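Sn-glycerol-3-phosphate ABC transporter substrate-binding protein UspB (Mycobacterium tuberculosis, PDB 4MFI) binds glycerophosphocholine as the substrate-binding subunit of an ABC transporter, presumably handing it to the membrane components for import. Local coordinates at residues E80-F85 / D102-H107; A137-N142 / Y150-P155; L156-K161 / G274-I279; D204-T209 / A397-I402. All coordinates share one frame; numbering follows the deposited sequence.

Contact 1 (E80-F85 / D102-H107); sequences EVAQKF and DRWWFH
The indole of Trp104 carries Ala82 on one face, with Ala82 CB 3.3 Å from Trp104 CD2. The methyl lies over the five-membered ring, 3.4 Å from its centroid and only 15° off the normal, a CH-pi contact. In the plane of the indole, at its edge, is CD2 of His107, one helical turn further along the same segment. Gln83 reaches the far end of the six-membered ring: its chain bends at chi2 (-55°) and sets NE2 3.6 Å from Trp104 CH2, the amide plane almost perpendicular to the indole. That approach is oblique. Trp104 itself starts helix 104-110 and projects toward helix 78-88, whose small residue at position 82 lets the backbones come within 6.8 Å, measured from Ala82 CA to Trp104 CA. The indole NE1 bonds to Asp79, a residue that also forms a salt bridge with Arg103. Dispersion and CH-pi attraction therefore hold the two segments together directly, while the indole N-H is satisfied by Asp79, in the first turn of helix 78-88.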
loop_
_atom_site.group_PDB
_atom_site.type_symbol
_atom_site.label_atom_id
_atom_site.label_comp_id
_atom_site.label_asym_id
_atom_site.label_seq_id
_atom_site.Cartn_x
_atom_site.Cartn_y
_atom_site.Cartn_z
ATOM N N GLU A 80 -12.738 -1.592 9.952
ATOM C CA GLU A 80 -13.412 -2.148 11.120
ATOM C C GLU A 80 -12.476 -2.240 12.322
ATOM O O GLU A 80 -12.890 -1.976 13.455
ATOM C CB GLU A 80 -14.037 -3.508 10.800
ATOM C CG GLU A 80 -15.210 -3.418 9.839
ATOM C CD GLU A 80 -16.001 -4.706 9.760
ATOM O OE1 GLU A 80 -15.621 -5.691 10.443
ATOM O OE2 GLU A 80 -17.004 -4.729 9.012
ATOM N N VAL A 81 -11.217 -2.602 12.086
ATOM C CA VAL A 81 -10.251 -2.635 13.181
ATOM C C VAL A 81 -10.111 -1.244 13.784
ATOM O O VAL A 81 -10.077 -1.087 15.005
ATOM C CB VAL A 81 -8.878 -3.150 12.724
ATOM C CG1 VAL A 81 -7.870 -3.077 13.864
ATOM C CG2 VAL A 81 -8.998 -4.578 12.217
ATOM N N ALA A 82 -10.047 -0.233 12.921
ATOM C CA ALA A 82 -9.897 1.137 13.383
ATOM C C ALA A 82 -11.068 1.570 14.273
ATOM O O ALA A 82 -10.852 2.213 15.305
ATOM C CB ALA A 82 -9.726 2.080 12.208
ATOM N N GLN A 83 -12.302 1.237 13.883
ATOM C CA GLN A 83 -13.458 1.602 14.705
ATOM C C GLN A 83 -13.469 0.862 16.039
ATOM O O GLN A 83 -13.829 1.432 17.071
ATOM C CB GLN A 83 -14.776 1.383 13.965
ATOM C CG GLN A 83 -14.932 2.232 12.706
ATOM C CD GLN A 83 -14.762 3.729 12.947
ATOM O OE1 GLN A 83 -14.918 4.221 14.065
ATOM N NE2 GLN A 83 -14.454 4.460 11.886
ATOM N N LYS A 84 -13.074 -0.408 16.022
ATOM C CA LYS A 84 -13.028 -1.172 17.261
ATOM C C LYS A 84 -11.989 -0.561 18.203
ATOM O O LYS A 84 -12.239 -0.415 19.407
ATOM C CB LYS A 84 -12.722 -2.642 16.974
ATOM C CG LYS A 84 -12.894 -3.561 18.176
ATOM C CD LYS A 84 -12.426 -4.973 17.839
ATOM C CE LYS A 84 -12.493 -5.901 19.042
ATOM N NZ LYS A 84 -13.894 -6.124 19.495
ATOM N N PHE A 85 -10.841 -0.177 17.646
ATOM C CA PHE A 85 -9.803 0.492 18.423
ATOM C C PHE A 85 -10.312 1.823 18.976
ATOM O O PHE A 85 -10.144 2.114 20.159
ATOM C CB PHE A 85 -8.552 0.700 17.561
ATOM C CG PHE A 85 -7.386 1.315 18.297
ATOM C CD1 PHE A 85 -7.017 0.867 19.559
ATOM C CD2 PHE A 85 -6.633 2.322 17.700
ATOM C CE1 PHE A 85 -5.928 1.432 20.220
ATOM C CE2 PHE A 85 -5.550 2.884 18.350
ATOM C CZ PHE A 85 -5.197 2.441 19.618
ATOM N N ASP A 102 -2.533 2.359 6.105
ATOM C CA ASP A 102 -1.758 3.515 5.664
ATOM C C ASP A 102 -2.401 4.874 5.941
ATOM O O ASP A 102 -1.708 5.888 5.922
ATOM C CB ASP A 102 -1.369 3.382 4.177
ATOM C CG ASP A 102 -2.563 3.227 3.234
ATOM O OD1 ASP A 102 -3.674 2.876 3.677
ATOM O OD2 ASP A 102 -2.372 3.428 2.012
ATOM N N ARG A 103 -3.706 4.889 6.211
ATOM C CA ARG A 103 -4.433 6.128 6.478
ATOM C C ARG A 103 -4.762 6.250 7.957
ATOM O O ARG A 103 -4.701 7.331 8.539
ATOM C CB ARG A 103 -5.732 6.167 5.668
ATOM C CG ARG A 103 -5.539 5.974 4.171
ATOM C CD ARG A 103 -6.803 5.451 3.504
ATOM N NE ARG A 103 -7.321 4.282 4.217
ATOM C CZ ARG A 103 -8.609 3.974 4.337
ATOM N NH1 ARG A 103 -9.544 4.736 3.766
ATOM N NH2 ARG A 103 -8.965 2.900 5.035
ATOM N N TRP A 104 -5.112 5.133 8.574
ATOM C CA TRP A 104 -5.563 5.179 9.956
ATOM C C TRP A 104 -4.442 5.391 10.970
ATOM O O TRP A 104 -4.683 5.969 12.030
ATOM C CB TRP A 104 -6.349 3.920 10.306
ATOM C CG TRP A 104 -7.770 3.915 9.813
ATOM C CD1 TRP A 104 -8.290 3.165 8.789
ATOM C CD2 TRP A 104 -8.859 4.688 10.331
ATOM N NE1 TRP A 104 -9.635 3.428 8.644
ATOM C CE2 TRP A 104 -10.009 4.353 9.582
ATOM C CE3 TRP A 104 -8.976 5.625 11.362
ATOM C CZ2 TRP A 104 -11.254 4.924 9.831
ATOM C CZ3 TRP A 104 -10.214 6.191 11.611
ATOM C CH2 TRP A 104 -11.338 5.843 10.844
ATOM N N TRP A 105 -3.226 4.937 10.678
ATOM C CA TRP A 105 -2.181 5.057 11.696
ATOM C C TRP A 105 -1.935 6.521 12.074
ATOM O O TRP A 105 -1.806 6.835 13.261
ATOM C CB TRP A 105 -0.885 4.322 11.312
ATOM C CG TRP A 105 0.021 5.079 10.378
ATOM C CD1 TRP A 105 0.150 4.887 9.032
ATOM C CD2 TRP A 105 0.938 6.130 10.724
ATOM N NE1 TRP A 105 1.080 5.756 8.519
ATOM C CE2 TRP A 105 1.580 6.530 9.535
ATOM C CE3 TRP A 105 1.275 6.772 11.923
ATOM C CZ2 TRP A 105 2.534 7.549 9.503
ATOM C CZ3 TRP A 105 2.230 7.788 11.895
ATOM C CH2 TRP A 105 2.847 8.165 10.691
ATOM N N PHE A 106 -1.912 7.417 11.086
ATOM C CA PHE A 106 -1.629 8.822 11.387
ATOM C C PHE A 106 -2.792 9.458 12.134
ATOM O O PHE A 106 -2.582 10.282 13.024
ATOM C CB PHE A 106 -1.303 9.628 10.129
ATOM C CG PHE A 106 -0.986 11.078 10.407
ATOM C CD1 PHE A 106 0.282 11.455 10.821
ATOM C CD2 PHE A 106 -1.957 12.060 10.255
ATOM C CE1 PHE A 106 0.581 12.788 11.080
ATOM C CE2 PHE A 106 -1.665 13.392 10.517
ATOM C CZ PHE A 106 -0.395 13.758 10.930
ATOM N N HIS A 107 -4.017 9.089 11.766
ATOM C CA HIS A 107 -5.186 9.567 12.491
ATOM C C HIS A 107 -5.032 9.325 13.991
ATOM O O HIS A 107 -5.255 10.220 14.815
ATOM C CB HIS A 107 -6.447 8.883 11.985
ATOM C CG HIS A 107 -7.635 9.132 12.847
ATOM N ND1 HIS A 107 -8.382 10.288 12.769
ATOM C CD2 HIS A 107 -8.187 8.388 13.836
ATOM C CE1 HIS A 107 -9.354 10.236 13.660
ATOM N NE2 HIS A 107 -9.256 9.097 14.325
#

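Contact 2 (A137-N142 / Y150-P155); sequences ADYEFN and YARSTP
Arg152 meets Asp138 end-on, both terminal nitrogens converging on a single carboxylate oxygen. Arg152 NH2 lies 2.8 Å and Arg152 NH1 2.9 Å from Asp138 OD2, in a salt bridge whose N-H...O angles, 142° and 140°, are bent because one atom serves two donors. The oxygen sits near the guanidinium plane, whereas the carboxylate is turned 52° against it: NH1 comes in on the anti side of OD2, NH2 from above the carboxylate plane. The bend at chi2 brings Arg152 CD to 3.5 Å from Tyr139 OH, and another at chi3 turns the guanidinium toward Asp138. The same hydroxyl is 3.0 Å from Arg152 NH1, but the angle is too poor for a hydrogen bond. This charged cluster is buried on the arginine and tyrosine side; Asp138 is partly exposed, and the backbones stay apart, with 10.5 Å between Asp138 CA and Arg152 CA. Thr304 adds a hydrogen bond to Asp138 OD2, and Gly305 O takes the NE of Arg152. Asp138 and Tyr139 are the middle residues of a type I turn, Ala137 to Glu140, leading into the hairpin of strands 140-141 and 144-160, and Arg152 follows a classic beta bulge at Tyr150 and Ala151.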
loop_
_atom_site.group_PDB
_atom_site.type_symbol
_atom_site.label_atom_id
_atom_site.label_comp_id
_atom_site.label_asym_id
_atom_site.label_seq_id
_atom_site.Cartn_x
_atom_site.Cartn_y
_atom_site.Cartn_z
ATOM N N ALA A 137 9.819 3.893 6.765
ATOM C CA ALA A 137 9.626 5.342 6.635
ATOM C C ALA A 137 8.155 5.723 6.498
ATOM O O ALA A 137 7.773 6.856 6.800
ATOM C CB ALA A 137 10.417 5.883 5.453
ATOM N N ASP A 138 7.332 4.781 6.038
ATOM C CA ASP A 138 5.889 4.994 5.920
ATOM C C ASP A 138 5.252 5.431 7.237
ATOM O O ASP A 138 4.202 6.085 7.229
ATOM C CB ASP A 138 5.187 3.707 5.478
ATOM C CG ASP A 138 5.401 3.378 4.016
ATOM O OD1 ASP A 138 5.536 4.301 3.178
ATOM O OD2 ASP A 138 5.411 2.174 3.697
ATOM N N TYR A 139 5.866 5.057 8.364
ATOM C CA TYR A 139 5.282 5.341 9.681
ATOM C C TYR A 139 6.018 6.421 10.444
ATOM O O TYR A 139 5.839 6.570 11.656
ATOM C CB TYR A 139 5.193 4.064 10.529
ATOM C CG TYR A 139 4.531 2.940 9.775
ATOM C CD1 TYR A 139 3.162 2.952 9.524
ATOM C CD2 TYR A 139 5.278 1.875 9.285
ATOM C CE1 TYR A 139 2.558 1.926 8.810
ATOM C CE2 TYR A 139 4.684 0.850 8.582
ATOM C CZ TYR A 139 3.327 0.876 8.344
ATOM O OH TYR A 139 2.751 -0.154 7.632
ATOM N N GLU A 140 6.859 7.166 9.736
ATOM C CA GLU A 140 7.645 8.221 10.352
ATOM C C GLU A 140 6.926 9.554 10.234
ATOM O O GLU A 140 6.385 9.901 9.178
ATOM C CB GLU A 140 9.035 8.302 9.709
ATOM C CG GLU A 140 9.962 9.322 10.352
ATOM C CD GLU A 140 10.081 10.604 9.540
ATOM O OE1 GLU A 140 10.319 11.677 10.135
ATOM O OE2 GLU A 140 9.945 10.537 8.298
ATOM N N PHE A 141 6.888 10.284 11.335
ATOM C CA PHE A 141 6.423 11.651 11.299
ATOM C C PHE A 141 7.198 12.473 12.303
ATOM O O PHE A 141 7.284 12.109 13.485
ATOM C CB PHE A 141 4.936 11.745 11.589
ATOM C CG PHE A 141 4.408 13.138 11.485
ATOM C CD1 PHE A 141 4.353 13.777 10.255
ATOM C CD2 PHE A 141 3.992 13.818 12.612
ATOM C CE1 PHE A 141 3.881 15.072 10.152
ATOM C CE2 PHE A 141 3.514 15.112 12.523
ATOM C CZ PHE A 141 3.459 15.743 11.290
ATOM N N ASN A 142 7.764 13.582 11.828
ATOM C CA ASN A 142 8.574 14.456 12.670
ATOM C C ASN A 142 9.716 13.706 13.360
ATOM O O ASN A 142 10.068 14.015 14.500
ATOM C CB ASN A 142 7.705 15.149 13.729
ATOM C CG ASN A 142 6.901 16.316 13.172
ATOM O OD1 ASN A 142 6.877 16.563 11.960
ATOM N ND2 ASN A 142 6.228 17.039 14.063
ATOM N N TYR A 150 3.931 -4.621 8.296
ATOM C CA TYR A 150 3.495 -5.992 8.564
ATOM C C TYR A 150 2.901 -6.654 7.319
ATOM O O TYR A 150 3.421 -7.661 6.838
ATOM C CB TYR A 150 2.474 -5.972 9.697
ATOM C CG TYR A 150 1.850 -7.299 10.076
ATOM C CD1 TYR A 150 2.586 -8.283 10.736
ATOM C CD2 TYR A 150 0.503 -7.546 9.827
ATOM C CE1 TYR A 150 2.000 -9.483 11.116
ATOM C CE2 TYR A 150 -0.093 -8.744 10.204
ATOM C CZ TYR A 150 0.659 -9.708 10.845
ATOM O OH TYR A 150 0.065 -10.890 11.231
ATOM N N ALA A 151 1.815 -6.085 6.798
ATOM C CA ALA A 151 1.136 -6.627 5.619
ATOM C C ALA A 151 1.185 -5.570 4.524
ATOM O O ALA A 151 0.284 -4.734 4.414
ATOM C CB ALA A 151 -0.307 -6.985 5.953
ATOM N N ARG A 152 2.259 -5.589 3.740
ATOM C CA ARG A 152 2.557 -4.498 2.817
ATOM C C ARG A 152 2.483 -4.932 1.359
ATOM O O ARG A 152 2.786 -6.073 1.024
ATOM C CB ARG A 152 3.937 -3.898 3.127
ATOM C CG ARG A 152 4.150 -3.531 4.617
ATOM C CD ARG A 152 3.050 -2.607 5.198
ATOM N NE ARG A 152 2.802 -1.526 4.258
ATOM C CZ ARG A 152 3.492 -0.391 4.199
ATOM N NH1 ARG A 152 4.406 -0.093 5.123
ATOM N NH2 ARG A 152 3.229 0.466 3.227
ATOM N N SER A 153 2.081 -3.995 0.504
ATOM C CA SER A 153 1.896 -4.237 -0.919
ATOM C C SER A 153 2.407 -3.030 -1.685
ATOM O O SER A 153 2.715 -1.994 -1.090
ATOM C CB SER A 153 0.410 -4.376 -1.201
ATOM O OG SER A 153 -0.243 -3.184 -0.797
ATOM N N THR A 154 2.503 -3.164 -3.005
ATOM C CA THR A 154 2.724 -2.021 -3.888
ATOM C C THR A 154 1.886 -2.226 -5.140
ATOM O O THR A 154 1.384 -3.325 -5.386
ATOM C CB THR A 154 4.195 -1.887 -4.358
ATOM O OG1 THR A 154 4.472 -2.895 -5.337
ATOM C CG2 THR A 154 5.178 -1.984 -3.203
ATOM N N PRO A 155 1.737 -1.174 -5.951
ATOM C CA PRO A 155 1.187 -1.427 -7.284
ATOM C C PRO A 155 2.178 -2.213 -8.149
ATOM O O PRO A 155 3.389 -2.229 -7.889
ATOM C CB PRO A 155 0.990 -0.015 -7.846
ATOM C CG PRO A 155 0.836 0.851 -6.624
ATOM C CD PRO A 155 1.831 0.267 -5.664
#

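Contact 3 (L156-K161 / G274-I279); sequences LFYYNK and GSLAGI
Tyr158 points its ring from the strand into the start of helix 276-282, where Ile279 and Leu276 receive it in different ways. Ile279 comes over one face: its CD1 lies 3.6 Å from Tyr158 CE1, offset from the middle of the ring toward the rim. The line from this methyl to the ring centroid, 3.7 Å long, is 16° off the normal, so the pair qualifies as a CH-pi contact. An extended chain, with chi2 at 167°, carries CD1 of the isoleucine that far from its helix. Leu276 instead lies at the ring edge, near its plane, with its CD1 3.9 Å from Tyr158 CE1. One carbon of the ring is thus touched from above by one methyl and from the rim by another. At the end of the side chain, Tyr158 OH reaches the first turn of the helix, 3.6 Å from Leu276 CB. It also lies 3.2 Å from Leu276 N, although the angle is too poor for a hydrogen bond; the hydroxyl is bonded to the carbonyl oxygen of Ser272. The tyrosine therefore spans from strand 144-160 past its antiparallel neighbour 268-272, whose Ala271 it touches, to the helix that follows. Phe287 of strand 287-290 packs against both Leu276 and Ile279, and Arg367 of helix 366-374 also meets Leu276.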
loop_
_atom_site.group_PDB
_atom_site.type_symbol
_atom_site.label_atom_id
_atom_site.label_comp_id
_atom_site.label_asym_id
_atom_site.label_seq_id
_atom_site.Cartn_x
_atom_site.Cartn_y
_atom_site.Cartn_z
ATOM N N LEU A 156 1.645 -2.859 -9.177
ATOM C CA LEU A 156 2.424 -3.668 -10.102
ATOM C C LEU A 156 1.799 -3.495 -11.483
ATOM O O LEU A 156 0.585 -3.323 -11.592
ATOM C CB LEU A 156 2.352 -5.129 -9.669
ATOM C CG LEU A 156 3.405 -6.081 -10.222
ATOM C CD1 LEU A 156 4.796 -5.619 -9.830
ATOM C CD2 LEU A 156 3.135 -7.496 -9.707
ATOM N N PHE A 157 2.620 -3.522 -12.532
ATOM C CA PHE A 157 2.127 -3.380 -13.902
ATOM C C PHE A 157 1.960 -4.769 -14.514
ATOM O O PHE A 157 2.936 -5.473 -14.757
ATOM C CB PHE A 157 3.099 -2.519 -14.728
ATOM C CG PHE A 157 2.565 -2.108 -16.075
ATOM C CD1 PHE A 157 2.585 -2.991 -17.153
ATOM C CD2 PHE A 157 2.066 -0.824 -16.275
ATOM C CE1 PHE A 157 2.082 -2.606 -18.407
ATOM C CE2 PHE A 157 1.579 -0.427 -17.520
ATOM C CZ PHE A 157 1.582 -1.320 -18.587
ATOM N N TYR A 158 0.714 -5.170 -14.739
ATOM C CA TYR A 158 0.405 -6.473 -15.306
ATOM C C TYR A 158 0.194 -6.336 -16.805
ATOM O O TYR A 158 -0.467 -5.394 -17.255
ATOM C CB TYR A 158 -0.871 -7.029 -14.672
ATOM C CG TYR A 158 -0.762 -7.346 -13.196
ATOM C CD1 TYR A 158 -0.390 -8.618 -12.773
ATOM C CD2 TYR A 158 -1.047 -6.387 -12.219
ATOM C CE1 TYR A 158 -0.302 -8.937 -11.431
ATOM C CE2 TYR A 158 -0.950 -6.698 -10.855
ATOM C CZ TYR A 158 -0.574 -7.979 -10.472
ATOM O OH TYR A 158 -0.485 -8.326 -9.135
ATOM N N TYR A 159 0.727 -7.271 -17.587
ATOM C CA TYR A 159 0.525 -7.215 -19.034
ATOM C C TYR A 159 0.302 -8.572 -19.681
ATOM O O TYR A 159 0.876 -9.582 -19.268
ATOM C CB TYR A 159 1.635 -6.430 -19.746
ATOM C CG TYR A 159 3.026 -7.043 -19.747
ATOM C CD1 TYR A 159 3.893 -6.876 -18.666
ATOM C CD2 TYR A 159 3.493 -7.747 -20.853
ATOM C CE1 TYR A 159 5.183 -7.414 -18.686
ATOM C CE2 TYR A 159 4.772 -8.283 -20.883
ATOM C CZ TYR A 159 5.611 -8.123 -19.797
ATOM O OH TYR A 159 6.881 -8.659 -19.841
ATOM N N ASN A 160 -0.562 -8.563 -20.689
ATOM C CA ASN A 160 -0.950 -9.739 -21.453
ATOM C C ASN A 160 0.079 -9.946 -22.565
ATOM O O ASN A 160 0.212 -9.107 -23.465
ATOM C CB ASN A 160 -2.349 -9.466 -22.011
ATOM C CG ASN A 160 -2.914 -10.607 -22.812
ATOM O OD1 ASN A 160 -2.237 -11.207 -23.642
ATOM N ND2 ASN A 160 -4.198 -10.884 -22.597
ATOM N N LYS A 161 0.818 -11.053 -22.502
ATOM C CA LYS A 161 1.913 -11.273 -23.448
ATOM C C LYS A 161 1.433 -11.527 -24.870
ATOM O O LYS A 161 2.123 -11.170 -25.817
ATOM C CB LYS A 161 2.845 -12.382 -22.970
ATOM C CG LYS A 161 3.593 -11.994 -21.719
ATOM C CD LYS A 161 4.889 -12.760 -21.584
ATOM C CE LYS A 161 5.623 -12.351 -20.326
ATOM N NZ LYS A 161 6.965 -12.986 -20.272
ATOM N N GLY A 274 -0.961 -7.642 -4.259
ATOM C CA GLY A 274 -1.851 -8.549 -3.557
ATOM C C GLY A 274 -2.770 -9.332 -4.478
ATOM O O GLY A 274 -3.363 -10.334 -4.067
ATOM N N SER A 275 -2.890 -8.878 -5.723
ATOM C CA SER A 275 -3.731 -9.549 -6.706
ATOM C C SER A 275 -2.977 -10.589 -7.519
ATOM O O SER A 275 -3.581 -11.301 -8.324
ATOM C CB SER A 275 -4.364 -8.529 -7.654
ATOM O OG SER A 275 -5.294 -7.719 -6.960
ATOM N N LEU A 276 -1.665 -10.684 -7.315
ATOM C CA LEU A 276 -0.834 -11.565 -8.136
ATOM C C LEU A 276 -1.261 -13.036 -8.072
ATOM O O LEU A 276 -1.400 -13.689 -9.109
ATOM C CB LEU A 276 0.652 -11.408 -7.783
ATOM C CG LEU A 276 1.652 -12.269 -8.561
ATOM C CD1 LEU A 276 1.532 -12.047 -10.071
ATOM C CD2 LEU A 276 3.080 -11.999 -8.097
ATOM N N ALA A 277 -1.502 -13.550 -6.871
ATOM C CA ALA A 277 -1.894 -14.949 -6.731
ATOM C C ALA A 277 -3.219 -15.247 -7.441
ATOM O O ALA A 277 -3.360 -16.273 -8.119
ATOM C CB ALA A 277 -1.969 -15.337 -5.269
ATOM N N GLY A 278 -4.186 -14.344 -7.297
ATOM C CA GLY A 278 -5.489 -14.519 -7.920
ATOM C C GLY A 278 -5.435 -14.476 -9.438
ATOM O O GLY A 278 -6.078 -15.282 -10.119
ATOM N N ILE A 279 -4.670 -13.529 -9.972
ATOM C CA ILE A 279 -4.485 -13.433 -11.412
ATOM C C ILE A 279 -3.770 -14.675 -11.946
ATOM O O ILE A 279 -4.152 -15.226 -12.979
ATOM C CB ILE A 279 -3.721 -12.143 -11.779
ATOM C CG1 ILE A 279 -4.581 -10.916 -11.440
ATOM C CG2 ILE A 279 -3.325 -12.152 -13.247
ATOM C CD1 ILE A 279 -3.830 -9.602 -11.463
#

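Contact 4 (D204-T209 / A397-I402); sequences DLISWT and AGLESI
Ile206 and Leu399 mark the closest approach of the two backbones, their CA atoms 7.0 Å apart. Segment 204-209 runs through a turn into the short helix 206-209, with Leu205 at its N-cap position and Leu205 O accepting from Thr209 N. Segment 397-402 is regular helix from the middle of 391-405. Both interface residues direct their CB toward the opposite segment. Ile206 offers both branches of its beta carbon: Ile206 CG2 stands 3.8 Å from Leu399 CB, and Ile206 CG1 is 4.0 Å from the same atom. With chi1 at -170°, CG1 of the isoleucine extends away from its own backbone N, which leaves CG2 between N and the carbonyl carbon, and the two branches straddle the leucine CB. Leu399 sends its CD1 past them to the backbone of the short helix, where it lies 4.0 Å from Ser207 CA. Polar groups nearby find partners around this apolar centre: Ser396 OG receives the N-H of Ser207, while Ser207 OG is bonded to Arg385 and to the carbonyl of Asp392. Phe413 of helix 409-427 and Phe210 also pack on Leu399. Between the segments themselves the attraction is thus that of buried aliphatic groups in van der Waals contact, and the polar links between the short helix and helix 391-405 include those of Ser207 to Ser396 and Asp392, about one and two turns before Leu399.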
loop_
_atom_site.group_PDB
_atom_site.type_symbol
_atom_site.label_atom_id
_atom_site.label_comp_id
_atom_site.label_asym_id
_atom_site.label_seq_id
_atom_site.Cartn_x
_atom_site.Cartn_y
_atom_site.Cartn_z
ATOM N N ASP A 204 -12.249 2.921 -5.793
ATOM C CA ASP A 204 -11.750 2.184 -4.637
ATOM C C ASP A 204 -10.227 2.119 -4.536
ATOM O O ASP A 204 -9.698 1.808 -3.467
ATOM C CB ASP A 204 -12.348 0.780 -4.582
ATOM C CG ASP A 204 -13.705 0.753 -3.897
ATOM O OD1 ASP A 204 -13.961 1.618 -3.025
ATOM O OD2 ASP A 204 -14.511 -0.140 -4.224
ATOM N N LEU A 205 -9.521 2.413 -5.628
ATOM C CA LEU A 205 -8.065 2.285 -5.623
ATOM C C LEU A 205 -7.305 3.315 -6.453
ATOM O O LEU A 205 -6.079 3.384 -6.379
ATOM C CB LEU A 205 -7.661 0.881 -6.080
ATOM C CG LEU A 205 -6.345 0.343 -5.527
ATOM C CD1 LEU A 205 -6.417 0.235 -4.017
ATOM C CD2 LEU A 205 -6.030 -1.005 -6.140
ATOM N N ILE A 206 -8.008 4.117 -7.244
ATOM C CA ILE A 206 -7.315 4.960 -8.215
ATOM C C ILE A 206 -6.414 6.041 -7.589
ATOM O O ILE A 206 -5.355 6.335 -8.132
ATOM C CB ILE A 206 -8.297 5.561 -9.262
ATOM C CG1 ILE A 206 -7.549 6.232 -10.423
ATOM C CG2 ILE A 206 -9.244 6.548 -8.599
ATOM C CD1 ILE A 206 -6.654 5.281 -11.201
ATOM N N SER A 207 -6.782 6.617 -6.441
ATOM C CA SER A 207 -5.841 7.582 -5.856
ATOM C C SER A 207 -4.527 6.924 -5.452
ATOM O O SER A 207 -3.483 7.570 -5.446
ATOM C CB SER A 207 -6.425 8.373 -4.681
ATOM O OG SER A 207 -6.605 7.553 -3.540
ATOM N N TRP A 208 -4.573 5.632 -5.135
ATOM C CA TRP A 208 -3.352 4.893 -4.830
ATOM C C TRP A 208 -2.534 4.602 -6.082
ATOM O O TRP A 208 -1.336 4.888 -6.120
ATOM C CB TRP A 208 -3.702 3.590 -4.112
ATOM C CG TRP A 208 -2.535 2.850 -3.532
ATOM C CD1 TRP A 208 -1.628 3.318 -2.617
ATOM C CD2 TRP A 208 -2.188 1.482 -3.775
ATOM N NE1 TRP A 208 -0.729 2.328 -2.293
ATOM C CE2 TRP A 208 -1.054 1.190 -2.989
ATOM C CE3 TRP A 208 -2.725 0.471 -4.590
ATOM C CZ2 TRP A 208 -0.455 -0.072 -2.980
ATOM C CZ3 TRP A 208 -2.123 -0.777 -4.589
ATOM C CH2 TRP A 208 -1.000 -1.040 -3.787
ATOM N N THR A 209 -3.175 4.036 -7.103
ATOM C CA THR A 209 -2.440 3.627 -8.301
ATOM C C THR A 209 -2.025 4.799 -9.188
ATOM O O THR A 209 -1.007 4.711 -9.876
ATOM C CB THR A 209 -3.200 2.592 -9.153
ATOM O OG1 THR A 209 -4.419 3.168 -9.630
ATOM C CG2 THR A 209 -3.494 1.320 -8.352
ATOM N N ALA A 397 -12.546 9.973 -5.987
ATOM C CA ALA A 397 -13.816 10.346 -6.597
ATOM C C ALA A 397 -13.597 11.314 -7.751
ATOM O O ALA A 397 -14.260 11.221 -8.783
ATOM C CB ALA A 397 -14.759 10.948 -5.558
ATOM N N GLY A 398 -12.647 12.233 -7.591
ATOM C CA GLY A 398 -12.335 13.174 -8.652
ATOM C C GLY A 398 -11.734 12.493 -9.868
ATOM O O GLY A 398 -12.123 12.770 -11.004
ATOM N N LEU A 399 -10.783 11.597 -9.636
ATOM C CA LEU A 399 -10.193 10.838 -10.731
ATOM C C LEU A 399 -11.239 9.968 -11.427
ATOM O O LEU A 399 -11.220 9.826 -12.655
ATOM C CB LEU A 399 -9.031 9.989 -10.221
ATOM C CG LEU A 399 -7.800 10.805 -9.823
ATOM C CD1 LEU A 399 -6.849 9.967 -8.968
ATOM C CD2 LEU A 399 -7.086 11.341 -11.063
ATOM N N GLU A 400 -12.168 9.404 -10.658
ATOM C CA GLU A 400 -13.206 8.583 -11.265
ATOM C C GLU A 400 -14.158 9.433 -12.114
ATOM O O GLU A 400 -14.633 8.977 -13.149
ATOM C CB GLU A 400 -13.971 7.771 -10.218
ATOM C CG GLU A 400 -14.785 6.639 -10.835
ATOM C CD GLU A 400 -15.638 5.910 -9.819
ATOM O OE1 GLU A 400 -16.611 6.513 -9.314
ATOM O OE2 GLU A 400 -15.344 4.728 -9.524
ATOM N N SER A 401 -14.424 10.661 -11.674
ATOM C CA SER A 401 -15.264 11.586 -12.436
ATOM C C SER A 401 -14.600 11.977 -13.759
ATOM O O SER A 401 -15.254 12.038 -14.802
ATOM C CB SER A 401 -15.550 12.836 -11.604
ATOM O OG SER A 401 -16.369 13.752 -12.306
ATOM N N ILE A 402 -13.298 12.239 -13.708
ATOM C CA ILE A 402 -12.520 12.512 -14.912
ATOM C C ILE A 402 -12.574 11.297 -15.841
ATOM O O ILE A 402 -12.813 11.428 -17.047
ATOM C CB ILE A 402 -11.060 12.874 -14.558
ATOM C CG1 ILE A 402 -11.016 14.223 -13.830
ATOM C CG2 ILE A 402 -10.183 12.921 -15.796
ATOM C CD1 ILE A 402 -9.712 14.456 -13.062
#

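Contacts 1, 2 and 3 follow one another in the order in which they open along the chain, whereas contacts 3 and 4 alternate their segments. Segments 150-155 and 156-161 follow directly on strand 144-160, though the centres of contacts 2 and 3 are 22 Å apart, so this long strand of the mixed sheet carries both. Contacts 1 and 2, with centres 14 Å apart, touch through Trp105 against the turn at Asp138 and Tyr139, and through Phe106 against Phe141. Contact 4 reaches contact 2 where Trp208 packs on Thr154. Contacts 1 and 3 lie on opposite sides of the chain's centre, 28 Å between centres. Strand 144-160 thus runs between distant regions of this periplasmic-binding-protein-type fold.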